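Local atomic coordinates of glutathione S-transferase (Ceriporiopsis subvermispora, PDB entry 6J3E), a protein that binds glutathione and, as a serine-type member of the glutathione S-transferase family, probably catalyses its transfer to electrophilic substrates. Residues Q6-P11 and K39-E44; P22-T27 and T70-H75; E58-R63 and I83-A88. One frame throughout, in Å; residues are numbered along the deposited sequence.

Interaction 1 of 3, residues Q6-P11 and K39-E44; sequences QFYDIP and KTIWVE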
loop_
_atom_site.group_PDB
_atom_site.type_symbol
_atom_site.label_atom_id
_atom_site.label_comp_id
_atom_site.label_asym_id
_atom_site.label_seq_id
_atom_site.Cartn_x
_atom_site.Cartn_y
_atom_site.Cartn_z
ATOM N N GLN A 6 -5.458 27.107 14.431
ATOM C CA GLN A 6 -4.905 26.534 15.640
ATOM C C GLN A 6 -4.459 25.106 15.343
ATOM O O GLN A 6 -5.210 24.322 14.748
ATOM C CB GLN A 6 -5.934 26.591 16.761
ATOM C CG GLN A 6 -6.413 28.003 17.011
ATOM C CD GLN A 6 -7.028 28.157 18.373
ATOM O OE1 GLN A 6 -6.487 28.856 19.237
ATOM N NE2 GLN A 6 -8.162 27.487 18.590
ATOM N N PHE A 7 -3.226 24.785 15.726
ATOM C CA PHE A 7 -2.574 23.529 15.363
ATOM C C PHE A 7 -2.090 22.867 16.637
ATOM O O PHE A 7 -1.187 23.385 17.297
ATOM C CB PHE A 7 -1.407 23.776 14.409
ATOM C CG PHE A 7 -0.507 22.585 14.208
ATOM C CD1 PHE A 7 -1.024 21.351 13.856
ATOM C CD2 PHE A 7 0.873 22.717 14.317
ATOM C CE1 PHE A 7 -0.179 20.264 13.646
ATOM C CE2 PHE A 7 1.714 21.641 14.109
ATOM C CZ PHE A 7 1.189 20.413 13.769
ATOM N N TYR A 8 -2.670 21.723 16.974
ATOM C CA TYR A 8 -2.378 21.054 18.235
ATOM C C TYR A 8 -1.308 19.994 18.024
ATOM O O TYR A 8 -1.401 19.175 17.103
ATOM C CB TYR A 8 -3.654 20.459 18.830
ATOM C CG TYR A 8 -4.691 21.537 19.118
ATOM C CD1 TYR A 8 -5.481 22.073 18.097
ATOM C CD2 TYR A 8 -4.870 22.037 20.405
ATOM C CE1 TYR A 8 -6.421 23.077 18.353
ATOM C CE2 TYR A 8 -5.813 23.032 20.667
ATOM C CZ TYR A 8 -6.581 23.547 19.641
ATOM O OH TYR A 8 -7.504 24.527 19.909
ATOM N N ASP A 9 -0.305 20.014 18.894
ATOM C CA ASP A 9 0.922 19.253 18.735
ATOM C C ASP A 9 1.370 18.810 20.121
ATOM O O ASP A 9 0.940 19.364 21.133
ATOM C CB ASP A 9 1.987 20.114 18.025
ATOM C CG ASP A 9 3.133 19.304 17.422
ATOM O OD1 ASP A 9 3.227 18.075 17.633
ATOM O OD2 ASP A 9 3.975 19.936 16.756
ATOM N N ILE A 10 2.218 17.786 20.149
ATOM C CA ILE A 10 2.719 17.172 21.376
ATOM C C ILE A 10 4.144 17.671 21.601
ATOM O O ILE A 10 5.018 17.405 20.758
ATOM C CB ILE A 10 2.708 15.639 21.277
ATOM C CG1 ILE A 10 1.296 15.106 21.059
ATOM C CG2 ILE A 10 3.348 15.007 22.499
ATOM C CD1 ILE A 10 1.259 13.620 20.667
ATOM N N PRO A 11 4.433 18.345 22.712
ATOM C CA PRO A 11 5.801 18.829 22.941
ATOM C C PRO A 11 6.751 17.690 23.292
ATOM O O PRO A 11 6.361 16.677 23.875
ATOM C CB PRO A 11 5.637 19.785 24.122
ATOM C CG PRO A 11 4.534 19.129 24.923
ATOM C CD PRO A 11 3.572 18.551 23.889
ATOM N N LYS A 39 -1.137 28.872 14.602
ATOM C CA LYS A 39 -0.600 28.948 15.947
ATOM C C LYS A 39 -0.525 27.535 16.516
ATOM O O LYS A 39 -1.463 26.744 16.351
ATOM C CB LYS A 39 -1.494 29.851 16.803
ATOM C CG LYS A 39 -1.139 29.914 18.278
ATOM C CD LYS A 39 -2.191 30.705 19.067
ATOM C CE LYS A 39 -3.608 30.386 18.611
ATOM N NZ LYS A 39 -4.490 30.056 19.763
ATOM N N THR A 40 0.579 27.213 17.178
ATOM C CA THR A 40 0.732 25.888 17.760
ATOM C C THR A 40 0.258 25.877 19.207
ATOM O O THR A 40 0.614 26.760 19.990
ATOM C CB THR A 40 2.179 25.407 17.686
ATOM O OG1 THR A 40 2.546 25.231 16.316
ATOM C CG2 THR A 40 2.308 24.058 18.415
ATOM N N ILE A 41 -0.534 24.866 19.557
ATOM C CA ILE A 41 -1.007 24.639 20.916
ATOM C C ILE A 41 -0.450 23.295 21.394
ATOM O O ILE A 41 -0.798 22.242 20.841
ATOM C CB ILE A 41 -2.539 24.653 20.991
ATOM C CG1 ILE A 41 -3.081 25.987 20.486
ATOM C CG2 ILE A 41 -2.966 24.391 22.399
ATOM C CD1 ILE A 41 -4.542 26.216 20.747
ATOM N N TRP A 42 0.386 23.331 22.436
ATOM C CA TRP A 42 1.132 22.160 22.896
ATOM C C TRP A 42 0.307 21.369 23.903
ATOM O O TRP A 42 -0.108 21.908 24.935
ATOM C CB TRP A 42 2.472 22.593 23.496
ATOM C CG TRP A 42 3.353 23.271 22.453
ATOM C CD1 TRP A 42 3.568 24.617 22.293
ATOM C CD2 TRP A 42 4.076 22.627 21.395
ATOM N NE1 TRP A 42 4.402 24.841 21.220
ATOM C CE2 TRP A 42 4.727 23.636 20.656
ATOM C CE3 TRP A 42 4.243 21.295 21.011
ATOM C CZ2 TRP A 42 5.529 23.350 19.560
ATOM C CZ3 TRP A 42 5.053 21.012 19.932
ATOM C CH2 TRP A 42 5.684 22.032 19.219
ATOM N N VAL A 43 0.087 20.086 23.613
ATOM C CA VAL A 43 -0.799 19.244 24.408
ATOM C C VAL A 43 -0.062 17.981 24.830
ATOM O O VAL A 43 0.504 17.270 23.992
ATOM C CB VAL A 43 -2.085 18.895 23.637
ATOM C CG1 VAL A 43 -2.928 17.896 24.431
ATOM C CG2 VAL A 43 -2.877 20.175 23.337
ATOM N N GLU A 44 -0.072 17.697 26.130
ATOM C CA GLU A 44 0.559 16.484 26.622
ATOM C C GLU A 44 -0.288 15.277 26.249
ATOM O O GLU A 44 -1.516 15.363 26.127
ATOM C CB GLU A 44 0.754 16.548 28.137
ATOM C CG GLU A 44 1.699 17.645 28.616
ATOM C CD GLU A 44 3.153 17.420 28.213
ATOM O OE1 GLU A 44 3.525 16.271 27.887
ATOM O OE2 GLU A 44 3.928 18.405 28.218
HETATM O O HOH W 1 5.752 15.614 26.394
#
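Strands 6-9 and 39-42 are the parallel pair of a beta-alpha-beta unit in the thioredoxin-like domain, with helix 22-34 as the crossover between them. Four backbone hydrogen bonds join the two segments, from Phe7 N to Lys39 O (2.7 Å) through to Val43 N on Asp9 O just past the end of strand 39-42, and partnered side chains run alongside each other on alternate faces. On the face of Gln6 and Tyr8, Ile41 lies beside the Tyr8 ring: CG1 sits over one ring face, and CD1 reaches CE2 of Tyr8 at 3.4 Å. Val43 CG2 meets the same ring at its edge, while Val51 and Ile55 of helix 48-55 also pack on Tyr8. The other face, toward helix 22-34, carries Phe7, Thr40, Asp9 and Trp42. Thr40 OG1 touches the edge of the Phe7 ring, and Thr40 CG2 lies over a face of the indole. With CG anti to its carbonyl carbon (chi1 -63°), Trp42 runs beside Asp9, carboxylate and ring planes 24° apart, and its CZ3 is 3.5 Å from Asp9 OD2. That carboxylate is fixed by a salt bridge to Arg28 and hydrogen bonds from Thr24 and Ile10 N. Past the strands, Pro11 CB packs on Trp42 CE3 at 3.7 Å. Glu44 is bonded to Ser143 and Asn140, and a water donates to both Pro11 O and Glu44 OE1, at 2.8 Å each.

Interaction 2 of 3, residues P22-T27 and T70-H75; sequences PNTWKT and TLPVIH. With EDO (1,2-ethanediol), chain D.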
loop_
_atom_site.group_PDB
_atom_site.type_symbol
_atom_site.label_atom_id
_atom_site.label_comp_id
_atom_site.label_asym_id
_atom_site.label_seq_id
_atom_site.Cartn_x
_atom_site.Cartn_y
_atom_site.Cartn_z
ATOM N N PRO A 22 5.937 12.137 14.481
ATOM C CA PRO A 22 5.821 11.854 13.049
ATOM C C PRO A 22 4.466 12.253 12.501
ATOM O O PRO A 22 4.387 12.841 11.411
ATOM C CB PRO A 22 6.073 10.337 12.975
ATOM C CG PRO A 22 5.668 9.819 14.302
ATOM C CD PRO A 22 5.968 10.906 15.295
ATOM N N ASN A 23 3.393 11.965 13.244
ATOM C CA ASN A 23 2.053 12.289 12.767
ATOM C C ASN A 23 1.849 13.793 12.667
ATOM O O ASN A 23 1.268 14.280 11.690
ATOM C CB ASN A 23 1.004 11.667 13.690
ATOM C CG ASN A 23 1.211 10.184 13.872
ATOM O OD1 ASN A 23 1.857 9.753 14.822
ATOM N ND2 ASN A 23 0.682 9.396 12.953
ATOM N N THR A 24 2.312 14.555 13.656
ATOM C CA THR A 24 2.065 15.992 13.582
ATOM C C THR A 24 3.005 16.684 12.601
ATOM O O THR A 24 2.637 17.711 12.024
ATOM C CB THR A 24 2.178 16.644 14.963
ATOM O OG1 THR A 24 3.534 16.582 15.425
ATOM C CG2 THR A 24 1.265 15.936 15.966
ATOM N N TRP A 25 4.204 16.157 12.384
ATOM C CA TRP A 25 5.071 16.808 11.415
ATOM C C TRP A 25 4.508 16.692 10.007
ATOM O O TRP A 25 4.706 17.597 9.182
ATOM C CB TRP A 25 6.470 16.228 11.464
ATOM C CG TRP A 25 7.423 17.057 12.236
ATOM C CD1 TRP A 25 7.929 16.785 13.472
ATOM C CD2 TRP A 25 8.007 18.298 11.825
ATOM N NE1 TRP A 25 8.792 17.784 13.862
ATOM C CE2 TRP A 25 8.863 18.721 12.865
ATOM C CE3 TRP A 25 7.887 19.095 10.680
ATOM C CZ2 TRP A 25 9.595 19.903 12.798
ATOM C CZ3 TRP A 25 8.617 20.275 10.611
ATOM C CH2 TRP A 25 9.455 20.668 11.669
ATOM N N LYS A 26 3.802 15.598 9.713
ATOM C CA LYS A 26 3.100 15.522 8.441
ATOM C C LYS A 26 2.236 16.760 8.265
ATOM O O LYS A 26 2.296 17.433 7.231
ATOM C CB LYS A 26 2.260 14.245 8.363
ATOM C CG LYS A 26 3.074 12.958 8.216
ATOM C CD LYS A 26 2.181 11.742 7.936
ATOM C CE LYS A 26 1.881 10.990 9.197
ATOM N NZ LYS A 26 0.635 10.202 9.166
ATOM N N THR A 27 1.492 17.128 9.309
ATOM C CA THR A 27 0.603 18.287 9.213
ATOM C C THR A 27 1.368 19.604 9.324
ATOM O O THR A 27 1.013 20.586 8.657
ATOM C CB THR A 27 -0.499 18.178 10.270
ATOM O OG1 THR A 27 -1.386 17.124 9.885
ATOM C CG2 THR A 27 -1.308 19.473 10.394
ATOM N N THR A 70 -6.217 11.239 18.797
ATOM C CA THR A 70 -4.812 11.452 18.483
ATOM C C THR A 70 -4.608 12.853 17.926
ATOM O O THR A 70 -5.538 13.502 17.433
ATOM C CB THR A 70 -4.292 10.452 17.436
ATOM O OG1 THR A 70 -5.132 10.509 16.264
ATOM C CG2 THR A 70 -4.270 9.049 17.998
ATOM N N LEU A 71 -3.359 13.294 17.975
ATOM C CA LEU A 71 -2.936 14.481 17.247
ATOM C C LEU A 71 -2.164 14.007 16.021
ATOM O O LEU A 71 -1.708 12.862 15.991
ATOM C CB LEU A 71 -2.089 15.379 18.144
ATOM C CG LEU A 71 -2.869 15.790 19.395
ATOM C CD1 LEU A 71 -2.088 16.825 20.196
ATOM C CD2 LEU A 71 -4.250 16.307 18.962
ATOM N N PRO A 72 -2.017 14.864 14.997
ATOM C CA PRO A 72 -2.409 16.274 14.877
ATOM C C PRO A 72 -3.914 16.526 14.810
ATOM O O PRO A 72 -4.665 15.681 14.320
ATOM C CB PRO A 72 -1.760 16.692 13.555
ATOM C CG PRO A 72 -1.734 15.430 12.753
ATOM C CD PRO A 72 -1.399 14.367 13.754
ATOM N N VAL A 73 -4.336 17.686 15.300
ATOM C CA VAL A 73 -5.662 18.227 15.030
ATOM C C VAL A 73 -5.510 19.709 14.715
ATOM O O VAL A 73 -4.648 20.388 15.284
ATOM C CB VAL A 73 -6.614 18.003 16.220
ATOM C CG1 VAL A 73 -7.926 18.705 15.989
ATOM C CG2 VAL A 73 -6.868 16.526 16.416
ATOM N N ILE A 74 -6.322 20.218 13.799
ATOM C CA ILE A 74 -6.363 21.657 13.572
ATOM C C ILE A 74 -7.785 22.159 13.781
ATOM O O ILE A 74 -8.760 21.456 13.496
ATOM C CB ILE A 74 -5.853 22.077 12.175
ATOM C CG1 ILE A 74 -6.703 21.455 11.067
ATOM C CG2 ILE A 74 -4.379 21.755 12.029
ATOM C CD1 ILE A 74 -6.485 22.109 9.722
ATOM N N HIS A 75 -7.897 23.386 14.301
ATOM C CA HIS A 75 -9.155 24.121 14.306
ATOM C C HIS A 75 -8.986 25.402 13.508
ATOM O O HIS A 75 -8.063 26.188 13.765
ATOM C CB HIS A 75 -9.658 24.466 15.707
ATOM C CG HIS A 75 -10.869 25.341 15.680
ATOM N ND1 HIS A 75 -12.103 24.878 15.278
ATOM C CD2 HIS A 75 -11.027 26.664 15.932
ATOM C CE1 HIS A 75 -12.975 25.871 15.307
ATOM N NE2 HIS A 75 -12.348 26.963 15.708
HETATM C C1 EDO D . -3.196 10.976 13.015
HETATM O O1 EDO D . -2.712 9.981 13.931
HETATM C C2 EDO D . -2.683 10.658 11.618
HETATM O O2 EDO D . -1.401 11.262 11.447
#
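Van der Waals contact carries the meeting of residues 22-27, the first turns of helix 22-34, with residues 70-75, and Pro72 is its centre. The peptide bond before Pro72 is cis, and the pyrrolidine ring is directed at the first turn of the helix. Its CD atom rests 3.4 Å from Asn23 O and also meets Asn23 CB, while CG lies 3.3 Å from Thr27 OG1. Thr27 holds OG1 anti to its carbonyl carbon (chi1 -71°), so that the hydroxyl oxygen and CB both lie against the proline, crossing it obliquely. Its methyl, CG2, extends the packing to Ile74 CG2 at 4.2 Å. Thr24 works the other way round: its OG1, taken up by Asp9, occupies the crowded position between backbone N and carbonyl carbon, which leaves the methyl CG2 to approach Pro72 N at 3.6 Å and Leu71 CB at 4.0 Å. Phe7 of the neighbouring strand and Ile89 of helix 86-96 pack around this buried contact.

Polar contacts between the two segments run through a bound 1,2-ethanediol, probably from the crystallisation liquor. Asn23 ND2 and Lys26 NZ each donate to its O2 at 3.2 Å. At the other end, O1 has a weak, 3.4 Å hydrogen bond with Thr70 OG1.

Asn23, Lys26 and Leu71 bind glutathione in another structure of this protein, and the diol is bonded to two of them, Asn23 and Lys26, consistent with its lying in the glutathione pocket. A cis-proline leading into a strand and facing the start of the first helix is the hallmark of the thioredoxin-like fold, and here it borders the glutathione site.

Interaction 3 of 3, residues E58-R63 and I83-A88; sequences EPTSIR and ISDSAA. With EDO (1,2-ethanediol), chain D.
Residues 58-60, on the way into a short strand that ends at Arg63, pass the end of strand 81-84 where the chain turns into helix 86-96. The backbones stay well apart, with CA atoms 6.0 Å from each other at Glu58 and Ser84, and at the turn Asp85 adopts a positive phi of 76°. One side-chain bond spans the gap. Ser84 places OG between its backbone N and carbonyl carbon (chi1 66°), and OG donates a hydrogen bond to Glu58 O at 2.6 Å, from above the carbonyl plane. Thr60 CG2 lies 3.8 Å from Asp85 CB and crosses it obliquely, while Thr60 OG1 bonds to Thr70. Asp85 is the N-cap of the helix: with CG anti to the backbone N, OD1 accepts from Ala87 N at 2.9 Å through its anti lone pair; the partial positive charge of the helix start would probably favour the ionised carboxylate. An alanine here would remove the capping carboxylate and is likely to weaken the helix start that carries Ser86. The Asp85 carboxylate also lies near the bound 1,2-ethanediol, OD2 3.6 Å from C2. Ser86 OG forms a 2.6 Å hydrogen bond with O2 of that diol and bonds as well to Lys26 and Tyr206. Ser86 binds glutathione in another structure of this protein, and this capped strand-to-helix turn forms the part of the glutathione site that follows the thioredoxin-like sheet.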
loop_
_atom_site.group_PDB
_atom_site.type_symbol
_atom_site.label_atom_id
_atom_site.label_comp_id
_atom_site.label_asym_id
_atom_site.label_seq_id
_atom_site.Cartn_x
_atom_site.Cartn_y
_atom_site.Cartn_z
ATOM N N GLU A 58 -12.815 14.912 15.769
ATOM C CA GLU A 58 -13.138 13.510 15.531
ATOM C C GLU A 58 -12.026 12.618 16.078
ATOM O O GLU A 58 -10.849 12.942 15.931
ATOM C CB GLU A 58 -13.312 13.227 14.037
ATOM C CG GLU A 58 -14.416 14.021 13.371
ATOM C CD GLU A 58 -15.795 13.443 13.651
ATOM O OE1 GLU A 58 -15.856 12.246 14.036
ATOM O OE2 GLU A 58 -16.809 14.177 13.482
ATOM N N PRO A 59 -12.370 11.504 16.715
ATOM C CA PRO A 59 -11.372 10.461 16.981
ATOM C C PRO A 59 -10.888 9.849 15.673
ATOM O O PRO A 59 -11.610 9.824 14.681
ATOM C CB PRO A 59 -12.149 9.437 17.809
ATOM C CG PRO A 59 -13.578 9.608 17.337
ATOM C CD PRO A 59 -13.736 11.082 17.072
ATOM N N THR A 60 -9.667 9.312 15.681
ATOM C CA THR A 60 -9.125 8.708 14.465
ATOM C C THR A 60 -9.357 7.205 14.373
ATOM O O THR A 60 -9.045 6.613 13.336
ATOM C CB THR A 60 -7.635 8.990 14.352
ATOM O OG1 THR A 60 -6.968 8.551 15.545
ATOM C CG2 THR A 60 -7.425 10.470 14.156
ATOM N N SER A 61 -9.886 6.580 15.421
ATOM C CA SER A 61 -10.353 5.202 15.349
ATOM C C SER A 61 -11.314 4.945 16.503
ATOM O O SER A 61 -11.366 5.700 17.478
ATOM C CB SER A 61 -9.192 4.205 15.386
ATOM O OG SER A 61 -8.366 4.473 16.496
ATOM N N ILE A 62 -12.086 3.875 16.370
ATOM C CA ILE A 62 -13.028 3.452 17.396
ATOM C C ILE A 62 -12.808 1.967 17.649
ATOM O O ILE A 62 -12.925 1.153 16.728
ATOM C CB ILE A 62 -14.487 3.727 16.995
ATOM C CG1 ILE A 62 -14.746 5.234 16.933
ATOM C CG2 ILE A 62 -15.435 3.100 17.993
ATOM C CD1 ILE A 62 -15.943 5.608 16.153
ATOM N N ARG A 63 -12.475 1.618 18.887
ATOM C CA ARG A 63 -12.299 0.233 19.291
ATOM C C ARG A 63 -13.308 -0.045 20.401
ATOM O O ARG A 63 -13.986 0.891 20.850
ATOM C CB ARG A 63 -10.861 -0.005 19.744
ATOM C CG ARG A 63 -10.440 0.795 20.963
ATOM C CD ARG A 63 -9.860 2.141 20.589
ATOM N NE ARG A 63 -8.606 2.040 19.845
ATOM C CZ ARG A 63 -7.411 1.884 20.410
ATOM N NH1 ARG A 63 -7.319 1.793 21.737
ATOM N NH2 ARG A 63 -6.314 1.817 19.650
ATOM N N ILE A 83 -10.531 19.413 12.194
ATOM C CA ILE A 83 -10.145 18.234 11.429
ATOM C C ILE A 83 -9.040 17.496 12.166
ATOM O O ILE A 83 -8.110 18.111 12.702
ATOM C CB ILE A 83 -9.693 18.602 10.006
ATOM C CG1 ILE A 83 -10.728 19.515 9.349
ATOM C CG2 ILE A 83 -9.514 17.350 9.171
ATOM C CD1 ILE A 83 -10.388 20.984 9.440
ATOM N N SER A 84 -9.147 16.173 12.196
ATOM C CA SER A 84 -8.132 15.318 12.789
ATOM C C SER A 84 -7.673 14.289 11.764
ATOM O O SER A 84 -8.359 14.031 10.770
ATOM C CB SER A 84 -8.657 14.614 14.038
ATOM O OG SER A 84 -9.692 13.704 13.707
ATOM N N ASP A 85 -6.507 13.696 12.039
ATOM C CA ASP A 85 -5.800 12.763 11.154
ATOM C C ASP A 85 -5.139 13.551 10.033
ATOM O O ASP A 85 -5.820 14.250 9.270
ATOM C CB ASP A 85 -6.720 11.662 10.589
ATOM C CG ASP A 85 -5.959 10.613 9.776
ATOM O OD1 ASP A 85 -5.480 10.945 8.675
ATOM O OD2 ASP A 85 -5.826 9.453 10.241
ATOM N N SER A 86 -3.812 13.428 9.925
ATOM C CA SER A 86 -3.046 14.279 9.014
ATOM C C SER A 86 -3.474 14.117 7.563
ATOM O O SER A 86 -3.410 15.087 6.799
ATOM C CB SER A 86 -1.548 13.997 9.154
ATOM O OG SER A 86 -1.284 12.614 9.286
ATOM N N ALA A 87 -3.901 12.915 7.156
ATOM C CA ALA A 87 -4.368 12.751 5.782
ATOM C C ALA A 87 -5.648 13.539 5.547
ATOM O O ALA A 87 -5.839 14.107 4.470
ATOM C CB ALA A 87 -4.577 11.273 5.446
ATOM N N ALA A 88 -6.530 13.601 6.547
ATOM C CA ALA A 88 -7.752 14.393 6.417
ATOM C C ALA A 88 -7.483 15.884 6.552
ATOM O O ALA A 88 -8.194 16.684 5.946
ATOM C CB ALA A 88 -8.784 13.959 7.460
HETATM C C1 EDO D . -3.196 10.976 13.015
HETATM O O1 EDO D . -2.712 9.981 13.931
HETATM C C2 EDO D . -2.683 10.658 11.618
HETATM O O2 EDO D . -1.401 11.262 11.447
#

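Interactions 1 and 2 share the beta-alpha-beta unit 5-42: the first pairs its two strands, the second sets its helix against the loop and strand 70-75. They touch at Asp9 and Thr24 and at Gln6 and His75. Interaction 2, nearest the centre of the chain, is buried and mostly apolar across its segments; interaction 1 is partly buried, joined by regular strand hydrogen bonds; interaction 3 lies at the surface and rests on one serine bond and a methyl contact. Interactions 2 and 3 share the diol, the pairing of Ile74 with Ile83, and the Thr60-Thr70 bond, and together gather glutathione-binding residues, whereas interaction 1 holds none of these, though Ile10 packs on Leu71.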